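Local coordinates for dehydratase, IlvD/Edd family (Caulobacter crescentus, PDB 5OYN), which catalyses the dehydration of D-xylonate to 2-dehydro-3-deoxy-D-arabinonate, and of D-gluconate, using a [2Fe-2S] cluster and a magnesium ion, at residues A[410-413]-A[414-418]. Sequence-based numbering, arbitrary orientation.
Sequences GEEF and RKRYL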
loop_
_atom_site.group_PDB
_atom_site.type_symbol
_atom_site.label_atom_id
_atom_site.label_comp_id
_atom_site.label_asym_id
_atom_site.label_seq_id
_atom_site.Cartn_x
_atom_site.Cartn_y
_atom_site.Cartn_z
ATOM N N GLY A 410 32.140 30.578 -16.064
ATOM C CA GLY A 410 33.227 29.730 -16.492
ATOM C C GLY A 410 34.495 30.516 -16.722
ATOM O O GLY A 410 34.473 31.729 -16.925
ATOM N N GLU A 411 35.629 29.815 -16.692
ATOM C CA GLU A 411 36.896 30.518 -16.864
ATOM C C GLU A 411 37.068 31.036 -18.291
ATOM O O GLU A 411 37.679 32.091 -18.491
ATOM C CB GLU A 411 38.058 29.615 -16.461
ATOM C CG GLU A 411 38.260 28.426 -17.356
ATOM C CD GLU A 411 39.726 28.128 -17.578
ATOM O OE1 GLU A 411 40.097 26.928 -17.572
ATOM O OE2 GLU A 411 40.503 29.097 -17.756
ATOM N N GLU A 412 36.532 30.329 -19.287
ATOM C CA GLU A 412 36.561 30.852 -20.648
ATOM C C GLU A 412 35.683 32.094 -20.779
ATOM O O GLU A 412 36.065 33.065 -21.444
ATOM C CB GLU A 412 36.123 29.769 -21.635
ATOM C CG GLU A 412 36.846 29.827 -22.974
ATOM C CD GLU A 412 38.363 29.754 -22.829
ATOM O OE1 GLU A 412 38.849 28.893 -22.060
ATOM O OE2 GLU A 412 39.069 30.563 -23.476
ATOM N N PHE A 413 34.501 32.072 -20.155
ATOM C CA PHE A 413 33.644 33.256 -20.097
ATOM C C PHE A 413 34.363 34.415 -19.419
ATOM O O PHE A 413 34.291 35.557 -19.888
ATOM C CB PHE A 413 32.350 32.904 -19.356
ATOM C CG PHE A 413 31.339 34.029 -19.255
ATOM C CD1 PHE A 413 31.464 35.026 -18.289
ATOM C CD2 PHE A 413 30.212 34.041 -20.078
ATOM C CE1 PHE A 413 30.510 36.041 -18.180
ATOM C CE2 PHE A 413 29.253 35.047 -19.974
ATOM C CZ PHE A 413 29.407 36.051 -19.025
ATOM N N ARG A 414 35.059 34.137 -18.311
ATOM C CA ARG A 414 35.798 35.177 -17.606
ATOM C C ARG A 414 36.826 35.836 -18.520
ATOM O O ARG A 414 36.819 37.060 -18.695
ATOM C CB ARG A 414 36.467 34.591 -16.365
ATOM C CG ARG A 414 37.072 35.639 -15.448
ATOM C CD ARG A 414 37.467 35.060 -14.101
ATOM N NE ARG A 414 36.321 34.477 -13.404
ATOM C CZ ARG A 414 35.440 35.167 -12.679
ATOM N NH1 ARG A 414 35.560 36.489 -12.537
ATOM N NH2 ARG A 414 34.431 34.528 -12.094
ATOM N N LYS A 415 37.703 35.034 -19.135
ATOM C CA LYS A 415 38.725 35.568 -20.035
ATOM C C LYS A 415 38.129 36.394 -21.169
ATOM O O LYS A 415 38.737 37.374 -21.600
ATOM C CB LYS A 415 39.560 34.428 -20.622
ATOM C CG LYS A 415 40.765 34.042 -19.777
ATOM C CD LYS A 415 41.514 32.859 -20.381
ATOM C CE LYS A 415 41.857 31.817 -19.316
ATOM N NZ LYS A 415 41.836 30.418 -19.854
ATOM N N ARG A 416 36.951 36.027 -21.661
ATOM C CA ARG A 416 36.416 36.693 -22.841
ATOM C C ARG A 416 35.825 38.064 -22.520
ATOM O O ARG A 416 36.011 39.013 -23.291
ATOM C CB ARG A 416 35.363 35.805 -23.515
ATOM C CG ARG A 416 34.914 36.316 -24.881
ATOM C CD ARG A 416 33.841 35.445 -25.520
ATOM N NE ARG A 416 34.099 34.020 -25.349
ATOM C CZ ARG A 416 34.917 33.319 -26.128
ATOM N NH1 ARG A 416 35.552 33.921 -27.132
ATOM N NH2 ARG A 416 35.100 32.020 -25.904
ATOM N N TYR A 417 35.113 38.197 -21.404
ATOM C CA TYR A 417 34.368 39.425 -21.141
ATOM C C TYR A 417 34.843 40.193 -19.921
ATOM O O TYR A 417 34.936 41.423 -19.972
ATOM C CB TYR A 417 32.874 39.122 -20.977
ATOM C CG TYR A 417 32.282 38.304 -22.098
ATOM C CD1 TYR A 417 31.872 38.906 -23.286
ATOM C CD2 TYR A 417 32.120 36.925 -21.965
ATOM C CE1 TYR A 417 31.324 38.153 -24.315
ATOM C CE2 TYR A 417 31.571 36.165 -22.984
ATOM C CZ TYR A 417 31.175 36.781 -24.153
ATOM O OH TYR A 417 30.637 36.018 -25.161
ATOM N N LEU A 418 35.128 39.515 -18.815
ATOM C CA LEU A 418 35.453 40.201 -17.576
ATOM C C LEU A 418 36.949 40.401 -17.385
ATOM O O LEU A 418 37.386 40.642 -16.254
ATOM C CB LEU A 418 34.878 39.435 -16.385
ATOM C CG LEU A 418 33.573 38.678 -16.616
ATOM C CD1 LEU A 418 33.213 37.876 -15.374
ATOM C CD2 LEU A 418 32.432 39.615 -17.009
#
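R414 N bonds G410 O at 2.8 Å, opening a run of i to i+4 hydrogen bonds that builds the short helix 411-417. G410, a common N-cap type, has no side chain and gives the helix only its backbone C=O. The series runs on to Y417 N with F413 O (3.2 Å); L418 is the first residue past the end.

On the exposed side, one turn apart, E411 and K415 run alongside each other. K415 NZ reaches E411 OE2 at 2.8 Å, from above the carboxylate plane, in a salt bridge. E412 OE1 lies 4.0 Å from the same NZ, beyond salt-bridge range. Acids in the first turn also suit the positive end of the helix dipole.

The buried side is apolar, mainly aromatic. F413, its CG swung away from the backbone N (chi1 -178°), turns a ring face to the edge of Y417, their planes 51° apart; Y417 CE2 is 3.8 Å from F413 CD2. L418 CD2 adds an apolar contact to F413 CE1.

This face turns inward: F413 rests on P505, while Y417 meets F427 of strand 426-435 and its OH bonds E453 O, just before strand 455-460, joining the helix to the C-terminal mixed sheet.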